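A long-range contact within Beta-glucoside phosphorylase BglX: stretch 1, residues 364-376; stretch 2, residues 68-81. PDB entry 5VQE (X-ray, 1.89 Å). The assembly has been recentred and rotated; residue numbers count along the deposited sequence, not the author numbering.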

ATOM      1  N   ASP A 364      21.313   9.535  19.715  1.00 46.26           N
ATOM      2  CA  ASP A 364      21.387   9.846  18.299  1.00 38.79           C
ATOM      3  C   ASP A 364      19.999   9.718  17.687  1.00 42.24           C
ATOM      4  O   ASP A 364      19.183   8.901  18.118  1.00 40.73           O
ATOM      5  CB  ASP A 364      22.366   8.917  17.579  1.00 42.81           C
ATOM      6  N   VAL A 365      19.741  10.541  16.672  1.00 33.93           N
ATOM      7  CA  VAL A 365      18.417  10.635  16.069  1.00 33.86           C
ATOM      8  C   VAL A 365      18.275   9.737  14.845  1.00 37.91           C
ATOM      9  O   VAL A 365      17.145   9.502  14.382  1.00 31.51           O
ATOM     10  CB  VAL A 365      18.111  12.114  15.741  1.00 36.50           C
ATOM     11  CG1 VAL A 365      17.347  12.277  14.445  1.00 36.64           C
ATOM     12  CG2 VAL A 365      17.357  12.752  16.904  1.00 34.05           C
ATOM     13  N   VAL A 366      19.379   9.223  14.313  1.00 33.12           N
ATOM     14  CA  VAL A 366      19.355   8.192  13.279  1.00 30.75           C
ATOM     15  C   VAL A 366      20.392   7.140  13.629  1.00 32.55           C
ATOM     16  O   VAL A 366      21.288   7.379  14.452  1.00 29.00           O
ATOM     17  CB  VAL A 366      19.640   8.771  11.880  1.00 30.38           C
ATOM     18  CG1 VAL A 366      18.478   9.634  11.406  1.00 28.18           C
ATOM     19  CG2 VAL A 366      20.947   9.572  11.884  1.00 30.71           C
ATOM     20  N   PRO A 367      20.295   5.958  13.030  1.00 29.22           N
ATOM     21  CA  PRO A 367      21.311   4.928  13.274  1.00 27.66           C
ATOM     22  C   PRO A 367      22.635   5.347  12.664  1.00 25.62           C
ATOM     23  O   PRO A 367      22.682   6.300  11.874  1.00 24.87           O
ATOM     24  CB  PRO A 367      20.740   3.679  12.578  1.00 29.68           C
ATOM     25  CG  PRO A 367      19.323   4.039  12.181  1.00 28.34           C
ATOM     26  CD  PRO A 367      19.296   5.515  12.043  1.00 28.49           C
ATOM     27  N   PRO A 368      23.728   4.665  13.003  1.00 30.47           N
ATOM     28  CA  PRO A 368      25.018   4.980  12.374  1.00 28.53           C
ATOM     29  C   PRO A 368      24.932   4.915  10.855  1.00 29.39           C
ATOM     30  O   PRO A 368      24.106   4.195  10.290  1.00 28.24           O
ATOM     31  CB  PRO A 368      25.958   3.903  12.928  1.00 31.10           C
ATOM     32  CG  PRO A 368      25.330   3.456  14.204  1.00 32.86           C
ATOM     33  CD  PRO A 368      23.844   3.611  14.024  1.00 30.05           C
ATOM     34  N   LEU A 369      25.809   5.683  10.197  1.00 27.79           N
ATOM     35  CA  LEU A 369      25.889   5.671   8.737  1.00 28.42           C
ATOM     36  C   LEU A 369      25.991   4.252   8.201  1.00 26.88           C
ATOM     37  O   LEU A 369      25.464   3.954   7.123  1.00 25.00           O
ATOM     38  CB  LEU A 369      27.101   6.497   8.286  1.00 33.25           C
ATOM     39  CG  LEU A 369      27.033   7.417   7.056  1.00 38.76           C
ATOM     40  CD1 LEU A 369      27.109   6.629   5.760  1.00 48.21           C
ATOM     41  CD2 LEU A 369      25.799   8.315   7.065  1.00 35.68           C
ATOM     42  N   HIS A 370      26.671   3.374   8.945  1.00 23.57           N
ATOM     43  CA  HIS A 370      26.809   1.964   8.591  1.00 31.99           C
ATOM     44  C   HIS A 370      25.468   1.317   8.249  1.00 29.48           C
ATOM     45  O   HIS A 370      25.410   0.402   7.418  1.00 22.96           O
ATOM     46  CB  HIS A 370      27.485   1.256   9.771  1.00 33.11           C
ATOM     47  CG  HIS A 370      27.769  -0.196   9.553  1.00 35.06           C
ATOM     48  ND1 HIS A 370      27.716  -0.797   8.314  1.00 46.27           N
ATOM     49  CD2 HIS A 370      28.128  -1.166  10.427  1.00 44.13           C
ATOM     50  CE1 HIS A 370      28.023  -2.077   8.434  1.00 43.65           C
ATOM     51  NE2 HIS A 370      28.279  -2.326   9.706  1.00 47.82           N
ATOM     52  N   ALA A 371      24.380   1.778   8.872  1.00 25.30           N
ATOM     53  CA  ALA A 371      23.072   1.171   8.638  1.00 23.28           C
ATOM     54  C   ALA A 371      22.611   1.356   7.199  1.00 18.93           C
ATOM     55  O   ALA A 371      21.851   0.530   6.680  1.00 18.97           O
ATOM     56  CB  ALA A 371      22.043   1.759   9.605  1.00 24.19           C
ATOM     57  N   MET A 372      23.052   2.428   6.541  1.00 17.93           N
ATOM     58  CA  MET A 372      22.641   2.690   5.168  1.00 19.78           C
ATOM     59  C   MET A 372      23.078   1.590   4.215  1.00 19.24           C
ATOM     60  O   MET A 372      22.487   1.451   3.137  1.00 17.93           O
ATOM     61  CB  MET A 372      23.216   4.023   4.691  1.00 21.83           C
ATOM     62  CG  MET A 372      22.793   5.215   5.519  1.00 25.64           C
ATOM     63  SD  MET A 372      21.066   5.612   5.270  1.00 25.21           S
ATOM     64  CE  MET A 372      21.162   6.510   3.726  1.00 22.36           C
ATOM     65  N   GLU A 373      24.104   0.816   4.578  1.00 23.13           N
ATOM     66  CA  GLU A 373      24.570  -0.264   3.716  1.00 20.79           C
ATOM     67  C   GLU A 373      23.550  -1.383   3.577  1.00 16.73           C
ATOM     68  O   GLU A 373      23.698  -2.221   2.686  1.00 17.81           O
ATOM     69  CB  GLU A 373      25.889  -0.836   4.248  1.00 23.82           C
ATOM     70  CG  GLU A 373      27.036   0.169   4.219  1.00 28.46           C
ATOM     71  CD  GLU A 373      28.344  -0.398   4.744  1.00 36.54           C
ATOM     72  OE1 GLU A 373      28.564  -1.626   4.631  1.00 38.38           O
ATOM     73  OE2 GLU A 373      29.157   0.388   5.273  1.00 39.68           O
ATOM     74  N   ARG A 374      22.527  -1.420   4.431  1.00 16.49           N
ATOM     75  CA  ARG A 374      21.467  -2.409   4.278  1.00 19.80           C
ATOM     76  C   ARG A 374      20.590  -2.120   3.074  1.00 15.93           C
ATOM     77  O   ARG A 374      19.923  -3.033   2.575  1.00 16.91           O
ATOM     78  CB  ARG A 374      20.589  -2.453   5.530  1.00 17.61           C
ATOM     79  CG  ARG A 374      21.344  -2.693   6.813  1.00 16.57           C
ATOM     80  CD  ARG A 374      20.403  -3.066   7.936  1.00 18.23           C
ATOM     81  NE  ARG A 374      19.470  -2.000   8.305  1.00 15.74           N
ATOM     82  CZ  ARG A 374      19.621  -1.162   9.329  1.00 17.77           C
ATOM     83  NH1 ARG A 374      18.683  -0.248   9.584  1.00 15.03           N
ATOM     84  NH2 ARG A 374      20.683  -1.241  10.117  1.00 16.50           N
ATOM     85  N   ILE A 375      20.548  -0.868   2.623  1.00 18.09           N
ATOM     86  CA  ILE A 375      19.665  -0.493   1.528  1.00 19.15           C
ATOM     87  C   ILE A 375      20.243  -1.018   0.223  1.00 18.02           C
ATOM     88  O   ILE A 375      21.423  -0.802  -0.081  1.00 17.24           O
ATOM     89  CB  ILE A 375      19.476   1.031   1.488  1.00 15.74           C
ATOM     90  CG1 ILE A 375      18.960   1.527   2.844  1.00 16.01           C
ATOM     91  CG2 ILE A 375      18.507   1.405   0.386  1.00 18.41           C
ATOM     92  CD1 ILE A 375      18.836   3.039   2.967  1.00 16.74           C
ATOM     93  N   GLN A 376      19.408  -1.719  -0.551  1.00 15.04           N
ATOM     94  CA  GLN A 376      19.833  -2.419  -1.765  1.00 15.61           C
ATOM     95  C   GLN A 376      20.962  -3.401  -1.473  1.00 21.45           C
ATOM     96  O   GLN A 376      21.825  -3.647  -2.319  1.00 19.65           O
ATOM     97  CB  GLN A 376      20.239  -1.437  -2.867  1.00 19.82           C
ATOM     98  CG  GLN A 376      19.060  -0.716  -3.499  1.00 21.04           C
ATOM     99  CD  GLN A 376      19.431   0.001  -4.782  1.00 27.15           C
ATOM    100  OE1 GLN A 376      19.841  -0.624  -5.760  1.00 30.71           O
ATOM    101  NE2 GLN A 376      19.293   1.319  -4.785  1.00 24.09           N
TER
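Stretch 2 (68-81) KAKRMREFTQRLQK

Residues 69-81 of stretch 2 form a regular α-helix that continues later in the chain, with Lys68 at its N-cap position. It packs against residues 365-375; touching residues are at least 285 positions apart in sequence. This segment starts as a loop, extended from Val366 to Pro368, and then takes helical phi/psi values from Leu369 to Arg374. In this second part the amides of Ala371 to Ile375 each bond to the carbonyl three residues earlier, beginning with Ala371 N to Pro368 O at 2.8 Å. The two chains run in opposite directions: Val365 lies beside Gln77, with their CA atoms 5.9 Å apart, whereas Met372 is nearest Ala69, with their CA atoms 8.3 Å apart. The contact buries 558 Å², both sides summed.

The polar centre of the contact is Arg73, whose side chain is extended, with chi1 to chi3 all t, and so carries its guanidinium out to the loop. Arg73 NH2 donates a hydrogen bond to Pro367 O at 2.7 Å; this carbonyl lies at the edge of the guanidinium, near its plane, where an N-H can point at it. Leu369 CD2 covers one face, 3.3 Å from Arg73 NH1, and Val366 CG2 covers the opposite face, 3.4 Å from Arg73 NH2. The charged group is thus held between two aliphatic side chains while its edge meets Pro367 O.

Apolar packing extends the contact in both directions. Toward the later turns of the helix, Val365 CG1 lies 3.6 Å from Gln77 CA and 3.5 Å from both Thr76 O and Gln80 CB, so this one methyl group rests against backbone as well as side chain. Val366 CG1 meets the methyl Thr76 CG2 at 3.5 Å, and Val366 CG2 is 3.8 Å from Gln77 CG. At the start of the helix, Met372 SD lies 3.8 Å from Arg73 CD, on the aliphatic part of that side chain, and Met372 CE is 4.2 Å from Ala69 CB. Ile375 CD1 also reaches Ala69 CB, at 3.8 Å, so the small alanine side chain receives two larger ones.

Two waters supplement the direct contacts. Water 1 accepts a hydrogen bond from Arg73 NE, with its O atom 2.6 Å away, and its O atom lies 3.0 Å from Pro368 O, close to a second loop carbonyl. The O atom of water 2 donates to Val365 O at 2.8 Å and accepts a weak bond from Gln80 NE2 at 3.0 Å.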

ATOM      1  N   LYS A  68      15.027  10.471  -2.024  1.00 20.71           N
ATOM      2  CA  LYS A  68      16.234   9.666  -1.873  1.00 19.38           C
ATOM      3  C   LYS A  68      16.522   9.338  -0.414  1.00 19.64           C
ATOM      4  O   LYS A  68      16.335  10.166   0.483  1.00 17.61           O
ATOM      5  CB  LYS A  68      17.438  10.385  -2.486  1.00 24.08           C
ATOM      6  CG  LYS A  68      17.483  10.296  -4.003  1.00 31.34           C
ATOM      7  CD  LYS A  68      18.717  10.986  -4.566  1.00 43.34           C
ATOM      8  CE  LYS A  68      18.610  11.204  -6.075  1.00 44.21           C
ATOM      9  NZ  LYS A  68      17.661  12.305  -6.411  1.00 40.77           N
ATOM     10  N   ALA A  69      17.021   8.118  -0.190  1.00 16.37           N
ATOM     11  CA  ALA A  69      17.309   7.658   1.162  1.00 17.21           C
ATOM     12  C   ALA A  69      18.231   8.616   1.899  1.00 17.24           C
ATOM     13  O   ALA A  69      18.040   8.883   3.089  1.00 17.53           O
ATOM     14  CB  ALA A  69      17.935   6.268   1.117  1.00 21.53           C
ATOM     15  N   LYS A  70      19.254   9.132   1.217  1.00 18.66           N
ATOM     16  CA  LYS A  70      20.189  10.028   1.887  1.00 19.48           C
ATOM     17  C   LYS A  70      19.501  11.309   2.337  1.00 17.05           C
ATOM     18  O   LYS A  70      19.830  11.850   3.398  1.00 18.98           O
ATOM     19  CB  LYS A  70      21.369  10.336   0.963  1.00 25.16           C
ATOM     20  CG  LYS A  70      22.149  11.570   1.350  1.00 26.41           C
ATOM     21  N   ARG A  71      18.535  11.795   1.558  1.00 17.23           N
ATOM     22  CA  ARG A  71      17.785  12.984   1.950  1.00 24.29           C
ATOM     23  C   ARG A  71      16.831  12.681   3.099  1.00 23.53           C
ATOM     24  O   ARG A  71      16.669  13.505   4.011  1.00 23.40           O
ATOM     25  CB  ARG A  71      17.021  13.543   0.749  1.00 22.10           C
ATOM     26  CG  ARG A  71      17.918  14.102  -0.344  1.00 34.77           C
ATOM     27  CD  ARG A  71      18.524  15.437   0.058  1.00 32.66           C
ATOM     28  NE  ARG A  71      17.573  16.532  -0.102  1.00 37.96           N
ATOM     29  CZ  ARG A  71      17.845  17.804   0.173  1.00 36.48           C
ATOM     30  NH1 ARG A  71      19.042  18.145   0.633  1.00 39.97           N
ATOM     31  NH2 ARG A  71      16.921  18.734  -0.007  1.00 33.85           N
ATOM     32  N   MET A  72      16.181  11.513   3.075  1.00 18.70           N
ATOM     33  CA  MET A  72      15.370  11.116   4.219  1.00 18.33           C
ATOM     34  C   MET A  72      16.194  11.115   5.496  1.00 16.36           C
ATOM     35  O   MET A  72      15.730  11.588   6.538  1.00 17.64           O
ATOM     36  CB  MET A  72      14.769   9.735   3.995  1.00 18.07           C
ATOM     37  CG  MET A  72      13.732   9.688   2.917  1.00 16.14           C
ATOM     38  SD  MET A  72      12.856   8.128   2.882  1.00 18.17           S
ATOM     39  CE  MET A  72      11.704   8.484   1.565  1.00 21.07           C
ATOM     40  N   ARG A  73      17.413  10.566   5.441  1.00 17.26           N
ATOM     41  CA  ARG A  73      18.247  10.505   6.640  1.00 21.04           C
ATOM     42  C   ARG A  73      18.597  11.904   7.127  1.00 19.71           C
ATOM     43  O   ARG A  73      18.593  12.173   8.336  1.00 19.06           O
ATOM     44  CB  ARG A  73      19.525   9.702   6.367  1.00 21.79           C
ATOM     45  CG  ARG A  73      20.423   9.535   7.600  1.00 22.54           C
ATOM     46  CD  ARG A  73      21.714   8.773   7.295  1.00 23.03           C
ATOM     47  NE  ARG A  73      22.310   8.237   8.521  1.00 26.58           N
ATOM     48  CZ  ARG A  73      23.209   8.868   9.275  1.00 32.24           C
ATOM     49  NH1 ARG A  73      23.651  10.073   8.938  1.00 30.67           N
ATOM     50  NH2 ARG A  73      23.675   8.286  10.374  1.00 26.42           N
ATOM     51  N   GLU A  74      18.910  12.805   6.200  1.00 19.73           N
ATOM     52  CA  GLU A  74      19.192  14.183   6.572  1.00 24.85           C
ATOM     53  C   GLU A  74      17.942  14.861   7.122  1.00 21.95           C
ATOM     54  O   GLU A  74      18.008  15.580   8.128  1.00 20.53           O
ATOM     55  CB  GLU A  74      19.739  14.936   5.356  1.00 22.84           C
ATOM     56  CG  GLU A  74      20.160  16.363   5.628  1.00 34.27           C
ATOM     57  CD  GLU A  74      20.330  17.156   4.348  1.00 36.91           C
ATOM     58  OE1 GLU A  74      19.649  18.192   4.192  1.00 38.77           O
ATOM     59  OE2 GLU A  74      21.134  16.729   3.492  1.00 40.34           O
ATOM     60  N   PHE A  75      16.791  14.623   6.491  1.00 19.80           N
ATOM     61  CA  PHE A  75      15.548  15.208   6.983  1.00 19.41           C
ATOM     62  C   PHE A  75      15.236  14.741   8.402  1.00 19.12           C
ATOM     63  O   PHE A  75      14.798  15.537   9.240  1.00 21.60           O
ATOM     64  CB  PHE A  75      14.397  14.865   6.043  1.00 20.10           C
ATOM     65  CG  PHE A  75      14.328  15.721   4.801  1.00 21.84           C
ATOM     66  CD1 PHE A  75      15.347  16.597   4.468  1.00 30.21           C
ATOM     67  CD2 PHE A  75      13.229  15.643   3.965  1.00 27.20           C
ATOM     68  CE1 PHE A  75      15.265  17.372   3.324  1.00 29.11           C
ATOM     69  CE2 PHE A  75      13.144  16.419   2.823  1.00 26.92           C
ATOM     70  CZ  PHE A  75      14.160  17.280   2.503  1.00 27.92           C
ATOM     71  N   THR A  76      15.443  13.454   8.694  1.00 19.86           N
ATOM     72  CA  THR A  76      15.156  12.962  10.038  1.00 19.23           C
ATOM     73  C   THR A  76      15.981  13.704  11.081  1.00 22.22           C
ATOM     74  O   THR A  76      15.463  14.092  12.135  1.00 17.33           O
ATOM     75  CB  THR A  76      15.423  11.460  10.123  1.00 18.39           C
ATOM     76  OG1 THR A  76      14.493  10.762   9.291  1.00 14.78           O
ATOM     77  CG2 THR A  76      15.285  10.962  11.569  1.00 19.89           C
ATOM     78  N   GLN A  77      17.275  13.892  10.813  1.00 20.08           N
ATOM     79  CA  GLN A  77      18.130  14.600  11.759  1.00 19.50           C
ATOM     80  C   GLN A  77      17.640  16.023  11.968  1.00 19.66           C
ATOM     81  O   GLN A  77      17.482  16.485  13.105  1.00 23.31           O
ATOM     82  CB  GLN A  77      19.574  14.596  11.253  1.00 24.12           C
ATOM     83  CG  GLN A  77      20.254  13.242  11.354  1.00 22.64           C
ATOM     84  CD  GLN A  77      21.611  13.224  10.672  1.00 33.88           C
ATOM     85  OE1 GLN A  77      21.708  13.400   9.457  1.00 33.55           O
ATOM     86  NE2 GLN A  77      22.666  13.019  11.453  1.00 29.80           N
ATOM     87  N   ARG A  78      17.385  16.732  10.874  1.00 18.34           N
ATOM     88  CA  ARG A  78      16.943  18.114  10.974  1.00 21.73           C
ATOM     89  C   ARG A  78      15.606  18.211  11.697  1.00 26.06           C
ATOM     90  O   ARG A  78      15.432  19.036  12.603  1.00 21.46           O
ATOM     91  CB  ARG A  78      16.845  18.711   9.581  1.00 22.65           C
ATOM     92  CG  ARG A  78      18.186  18.782   8.863  1.00 24.69           C
ATOM     93  CD  ARG A  78      17.979  19.179   7.428  1.00 25.97           C
ATOM     94  NE  ARG A  78      17.221  20.417   7.317  1.00 30.12           N
ATOM     95  CZ  ARG A  78      16.858  20.968   6.165  1.00 33.30           C
ATOM     96  NH1 ARG A  78      17.180  20.387   5.013  1.00 31.97           N
ATOM     97  NH2 ARG A  78      16.170  22.101   6.168  1.00 32.08           N
ATOM     98  N   LEU A  79      14.651  17.366  11.315  1.00 23.09           N
ATOM     99  CA  LEU A  79      13.323  17.438  11.913  1.00 22.61           C
ATOM    100  C   LEU A  79      13.367  17.114  13.395  1.00 21.45           C
ATOM    101  O   LEU A  79      12.821  17.855  14.221  1.00 25.15           O
ATOM    102  CB  LEU A  79      12.374  16.490  11.186  1.00 23.15           C
ATOM    103  CG  LEU A  79      11.935  16.960   9.809  1.00 23.20           C
ATOM    104  CD1 LEU A  79      11.273  15.808   9.068  1.00 24.98           C
ATOM    105  CD2 LEU A  79      10.997  18.149   9.922  1.00 23.71           C
ATOM    106  N   GLN A  80      14.009  16.004  13.759  1.00 19.70           N
ATOM    107  CA  GLN A  80      13.971  15.569  15.147  1.00 24.08           C
ATOM    108  C   GLN A  80      14.682  16.556  16.062  1.00 26.18           C
ATOM    109  O   GLN A  80      14.187  16.864  17.152  1.00 30.93           O
ATOM    110  CB  GLN A  80      14.586  14.180  15.282  1.00 21.62           C
ATOM    111  CG  GLN A  80      13.784  13.063  14.606  1.00 20.62           C
ATOM    112  CD  GLN A  80      12.509  12.699  15.355  1.00 17.70           C
ATOM    113  OE1 GLN A  80      11.928  13.517  16.062  1.00 18.01           O
ATOM    114  NE2 GLN A  80      12.063  11.461  15.187  1.00 15.39           N
ATOM    115  N   LYS A  81      15.853  17.052  15.656  1.00 24.02           N
ATOM    116  CA  LYS A  81      16.570  17.988  16.514  1.00 26.18           C
ATOM    117  C   LYS A  81      15.837  19.320  16.648  1.00 25.49           C
ATOM    118  O   LYS A  81      16.023  20.018  17.649  1.00 27.25           O
ATOM    119  CB  LYS A  81      17.990  18.198  15.986  1.00 24.80           C
ATOM    120  CG  LYS A  81      18.936  17.047  16.311  1.00 21.71           C
TER
HETATM  121  O   HOH W   1      21.928   5.719   8.857  1.00 24.91           O
HETATM  122  O   HOH W   2      14.460   9.644  15.111  1.00 24.26           O